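Local coordinates for alpha-catenin-like protein hmp-1 (Caenorhabditis elegans, PDB 5H5M) that links the cadherin-catenin complex of adherens junctions to actin filaments and is required for cell migration during body enclosure and cell shape changes during body elongation, at residues P129-L133 against R148-F152; Q185-A190 against A219-V224. The contacts are given in a common frame with arbitrary orientation. Numbering follows the deposited sequence.

Interaction 1 of 2, residues P129-L133 against R148-F152; sequences PLILL and RSKMF
Two alpha-helical segments, Pro129-Leu133 and Arg148-Phe152, form an antiparallel helical hairpin with their axes 8.9 Å apart and a signed crossing angle of -162°. The CA atoms of Leu133 and Arg148 lie 5.0 Å apart, those of Pro129 and Phe152 5.3 Å. The backbones can come this close because the small Ser149, whose CA-CB bond points away, puts little bulk in the gap. Pro129, which has no amide hydrogen, fits the first turn of its helix, where no N-H is needed; its O accepts a hydrogen bond from Leu133 N (3.2 Å) and lies 4.3 Å from Phe152 CB.

Leu133 (chi1 t, chi2 p) leaves its helix sideways and bends into the interface: its CD1 is 3.5 Å from Ser149 N and 4.1 Å from Ser149 CB, its CD2 4.1 Å from Phe152 CB. Leu130 shares the t,p rotamer and lays CD1 over one face of the Phe152 ring, 4.0 Å from CE1; Phe152 itself is t (chi1 165°). At the outer margin Arg148, m,m then extended, passes its CB 3.7 Å from Leu133 CA and brings NH1 to 3.5 Å from CD1 of Leu132 (m,t), which covers one guanidinium face while the charge stays near solvent.

The hairpin belongs to a four-helix bundle of the alpha-catenin M domain: helix 173-202 meets Leu133 and Phe152 through Ala197 and Val193, and helix 207-233 packs Met213, Trp220 and Phe221 against Leu130.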
# COMPACT_ATOMS: atom_id res chain seq x y z
N PRO A 129 2.57 0.35 -17.36
CA PRO A 129 2.42 -0.98 -17.98
C PRO A 129 1.54 -0.99 -19.23
O PRO A 129 1.87 -1.69 -20.19
CB PRO A 129 1.79 -1.82 -16.87
CG PRO A 129 2.22 -1.16 -15.61
CD PRO A 129 2.25 0.31 -15.92
N LEU A 130 0.44 -0.24 -19.22
CA LEU A 130 -0.45 -0.18 -20.38
C LEU A 130 0.16 0.66 -21.50
O LEU A 130 0.02 0.33 -22.67
CB LEU A 130 -1.82 0.37 -19.99
CG LEU A 130 -2.83 0.41 -21.14
CD1 LEU A 130 -2.92 -0.95 -21.81
CD2 LEU A 130 -4.20 0.87 -20.65
N ILE A 131 0.82 1.75 -21.12
CA ILE A 131 1.46 2.63 -22.09
C ILE A 131 2.55 1.89 -22.87
O ILE A 131 2.62 2.00 -24.09
CB ILE A 131 2.07 3.87 -21.41
CG1 ILE A 131 0.96 4.74 -20.82
CG2 ILE A 131 2.89 4.68 -22.40
CD1 ILE A 131 -0.10 5.14 -21.82
N LEU A 132 3.38 1.14 -22.16
CA LEU A 132 4.42 0.34 -22.81
C LEU A 132 3.80 -0.71 -23.72
O LEU A 132 4.36 -1.04 -24.77
CB LEU A 132 5.32 -0.32 -21.77
CG LEU A 132 6.26 0.62 -21.01
CD1 LEU A 132 7.16 -0.16 -20.06
CD2 LEU A 132 7.09 1.46 -21.97
N LEU A 133 2.66 -1.25 -23.31
CA LEU A 133 1.95 -2.24 -24.12
C LEU A 133 1.48 -1.62 -25.43
O LEU A 133 1.75 -2.15 -26.51
CB LEU A 133 0.76 -2.82 -23.34
CG LEU A 133 -0.13 -3.82 -24.09
CD1 LEU A 133 0.70 -4.94 -24.69
CD2 LEU A 133 -1.20 -4.39 -23.16
N ARG A 148 4.83 -7.33 -22.86
CA ARG A 148 4.13 -6.25 -22.16
C ARG A 148 2.68 -6.64 -21.87
O ARG A 148 2.10 -6.17 -20.89
CB ARG A 148 4.18 -4.96 -22.98
CG ARG A 148 5.57 -4.35 -23.09
CD ARG A 148 6.18 -4.10 -21.73
NE ARG A 148 7.57 -3.66 -21.82
CZ ARG A 148 8.35 -3.41 -20.77
NH1 ARG A 148 7.87 -3.57 -19.54
NH2 ARG A 148 9.60 -3.01 -20.94
N SER A 149 2.11 -7.48 -22.72
CA SER A 149 0.78 -8.03 -22.47
C SER A 149 0.77 -8.84 -21.18
O SER A 149 -0.10 -8.67 -20.33
CB SER A 149 0.31 -8.90 -23.64
OG SER A 149 -0.90 -9.56 -23.34
N LYS A 150 1.76 -9.72 -21.06
CA LYS A 150 1.91 -10.56 -19.87
C LYS A 150 2.10 -9.71 -18.62
O LYS A 150 1.47 -9.95 -17.59
CB LYS A 150 3.08 -11.52 -20.06
CG LYS A 150 3.39 -12.37 -18.84
CD LYS A 150 4.58 -13.29 -19.12
CE LYS A 150 4.97 -14.09 -17.89
NZ LYS A 150 6.14 -14.97 -18.16
N MET A 151 2.98 -8.72 -18.71
CA MET A 151 3.26 -7.84 -17.58
C MET A 151 2.03 -7.02 -17.18
O MET A 151 1.73 -6.88 -16.00
CB MET A 151 4.43 -6.90 -17.90
CG MET A 151 5.72 -7.63 -18.19
SD MET A 151 6.12 -8.85 -16.92
CE MET A 151 6.30 -7.80 -15.48
N PHE A 152 1.33 -6.49 -18.18
CA PHE A 152 0.11 -5.73 -17.92
C PHE A 152 -0.94 -6.58 -17.20
O PHE A 152 -1.59 -6.11 -16.26
CB PHE A 152 -0.49 -5.19 -19.23
CG PHE A 152 -1.91 -4.72 -19.09
CD1 PHE A 152 -2.19 -3.48 -18.53
CD2 PHE A 152 -2.96 -5.52 -19.51
CE1 PHE A 152 -3.50 -3.05 -18.40
CE2 PHE A 152 -4.27 -5.09 -19.37
CZ PHE A 152 -4.54 -3.85 -18.82

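Interaction 2 of 2, residues Q185-A190 against A219-V224; sequences QLEKLA and AWFDKV
Trp220 is the large bump of this contact between the alpha-helical segments Gln185-Ala190 and Ala219-Val224, and Leu186, Leu189 and Ala190 form the hollow it fills. The axes approach to 10.4 Å at a signed crossing angle of -158°, antiparallel, with Leu186 and Lys223 nearest in register (CA to CA 6.9 Å). The wide spacing accommodates the indole, which with chi1 t and chi2 -96° swings from a sideways CA-CB bond across to the other helix. Trp220 CZ3 rests 3.5 Å from Leu186 CD2 and 3.7 Å from Ala190 CB, the short alanine making a shallow seat for the ring.

Leu186 (m,t) sets CD2 over the six-membered ring of Trp220, 3.6 Å from its centroid and 18° off the normal, a CH-pi contact. This packing of a helical pair belongs to a four-helix bundle, the architecture of the vinculin/alpha-catenin family, here within the M domain. The same CD2 of Leu186 fills the hollow between Lys223 CB (3.5 Å) and Val224 CG2 (3.9 Å). Leu189 (t,p) wedges CD2 at the indole edge, 3.9 Å from CE3 of Trp220 and 4.2 Å from Ala219 CB, whose small size admits it. Towards solvent, the long Lys223 (m,m,t,t) lends its aliphatic base to the apolar seam and carries NZ out beside the Gln185 side chain.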
# COMPACT_ATOMS: atom_id res chain seq x y z
N GLN A 185 -14.85 -5.40 -12.46
CA GLN A 185 -14.89 -4.85 -13.82
C GLN A 185 -13.49 -4.80 -14.44
O GLN A 185 -13.32 -5.11 -15.62
CB GLN A 185 -15.52 -3.46 -13.82
CG GLN A 185 -17.03 -3.48 -13.63
CD GLN A 185 -17.63 -2.09 -13.61
OE1 GLN A 185 -17.73 -1.45 -12.56
NE2 GLN A 185 -18.05 -1.61 -14.78
N LEU A 186 -12.50 -4.42 -13.64
CA LEU A 186 -11.11 -4.40 -14.10
C LEU A 186 -10.62 -5.81 -14.40
O LEU A 186 -9.91 -6.03 -15.38
CB LEU A 186 -10.21 -3.73 -13.06
CG LEU A 186 -10.31 -2.21 -12.99
CD1 LEU A 186 -9.63 -1.66 -11.74
CD2 LEU A 186 -9.68 -1.60 -14.23
N GLU A 187 -11.00 -6.75 -13.55
CA GLU A 187 -10.65 -8.16 -13.74
C GLU A 187 -11.22 -8.68 -15.05
O GLU A 187 -10.61 -9.51 -15.74
CB GLU A 187 -11.16 -8.98 -12.56
CG GLU A 187 -10.92 -10.47 -12.66
CD GLU A 187 -11.43 -11.21 -11.44
OE1 GLU A 187 -12.65 -11.12 -11.15
OE2 GLU A 187 -10.62 -11.88 -10.77
N LYS A 188 -12.41 -8.19 -15.40
CA LYS A 188 -13.08 -8.55 -16.64
C LYS A 188 -12.42 -7.88 -17.84
O LYS A 188 -12.19 -8.51 -18.88
CB LYS A 188 -14.55 -8.16 -16.54
CG LYS A 188 -15.37 -8.35 -17.80
CD LYS A 188 -16.80 -7.89 -17.56
CE LYS A 188 -17.35 -8.50 -16.28
NZ LYS A 188 -18.65 -7.88 -15.87
N LEU A 189 -12.10 -6.60 -17.69
CA LEU A 189 -11.59 -5.77 -18.78
C LEU A 189 -10.14 -6.09 -19.17
O LEU A 189 -9.78 -6.01 -20.35
CB LEU A 189 -11.71 -4.30 -18.37
CG LEU A 189 -11.43 -3.21 -19.41
CD1 LEU A 189 -12.33 -3.37 -20.62
CD2 LEU A 189 -11.61 -1.84 -18.78
N ALA A 190 -9.32 -6.45 -18.19
CA ALA A 190 -7.88 -6.65 -18.38
C ALA A 190 -7.50 -7.61 -19.53
O ALA A 190 -6.65 -7.26 -20.35
CB ALA A 190 -7.25 -7.14 -17.07
N ALA A 219 -11.18 3.36 -21.21
CA ALA A 219 -12.08 2.67 -20.29
C ALA A 219 -11.29 2.10 -19.11
O ALA A 219 -11.75 2.15 -17.97
CB ALA A 219 -12.84 1.56 -21.00
N TRP A 220 -10.10 1.59 -19.40
CA TRP A 220 -9.24 1.02 -18.37
C TRP A 220 -8.78 2.09 -17.38
O TRP A 220 -8.94 1.94 -16.17
CB TRP A 220 -8.03 0.33 -19.00
CG TRP A 220 -7.07 -0.19 -17.98
CD1 TRP A 220 -5.94 0.42 -17.52
CD2 TRP A 220 -7.17 -1.43 -17.26
NE1 TRP A 220 -5.32 -0.36 -16.58
CE2 TRP A 220 -6.06 -1.51 -16.40
CE3 TRP A 220 -8.09 -2.49 -17.28
CZ2 TRP A 220 -5.84 -2.59 -15.56
CZ3 TRP A 220 -7.87 -3.57 -16.44
CH2 TRP A 220 -6.75 -3.61 -15.59
N PHE A 221 -8.20 3.17 -17.90
CA PHE A 221 -7.69 4.24 -17.06
C PHE A 221 -8.79 4.94 -16.26
O PHE A 221 -8.54 5.45 -15.17
CB PHE A 221 -6.92 5.27 -17.90
CG PHE A 221 -5.52 4.85 -18.23
CD1 PHE A 221 -4.80 4.05 -17.36
CD2 PHE A 221 -4.91 5.26 -19.42
CE1 PHE A 221 -3.50 3.66 -17.66
CE2 PHE A 221 -3.62 4.87 -19.72
CZ PHE A 221 -2.91 4.08 -18.84
N ASP A 222 -10.01 4.96 -16.80
CA ASP A 222 -11.14 5.52 -16.07
C ASP A 222 -11.49 4.67 -14.85
O ASP A 222 -11.79 5.20 -13.78
CB ASP A 222 -12.37 5.64 -16.98
CG ASP A 222 -12.24 6.76 -18.00
OD1 ASP A 222 -11.33 7.60 -17.87
OD2 ASP A 222 -13.06 6.79 -18.95
N LYS A 223 -11.44 3.35 -15.01
CA LYS A 223 -11.77 2.43 -13.92
C LYS A 223 -10.67 2.40 -12.86
O LYS A 223 -10.96 2.34 -11.67
CB LYS A 223 -12.01 1.02 -14.46
CG LYS A 223 -13.17 0.88 -15.42
CD LYS A 223 -14.49 1.17 -14.76
CE LYS A 223 -15.64 0.98 -15.73
NZ LYS A 223 -16.95 1.31 -15.11
N VAL A 224 -9.42 2.42 -13.30
CA VAL A 224 -8.29 2.44 -12.37
C VAL A 224 -8.30 3.72 -11.53
O VAL A 224 -8.04 3.68 -10.33
CB VAL A 224 -6.94 2.31 -13.12
CG1 VAL A 224 -5.77 2.70 -12.22
CG2 VAL A 224 -6.76 0.90 -13.65

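How the interactions relate
After the helices up to 92-122, helix 128-137 turns back through a short connection into helix 142-166, and interaction 1 closes this hairpin across 14 intervening residues. The chain then continues through helix 173-202, reverses, and returns along helix 207-233; interaction 2 closes the next hairpin over 28 residues. The two loops are therefore in series, neither nested nor crossed. Their centres lie 14 Å apart and they meet directly: Phe152 of interaction 1 packs edge-to-face with Trp220 of interaction 2 and touches Ala190, while Leu130 reaches Trp220 and Phe221. Four consecutive helices are thus joined, hairpin against hairpin, around a shared core of one bundle.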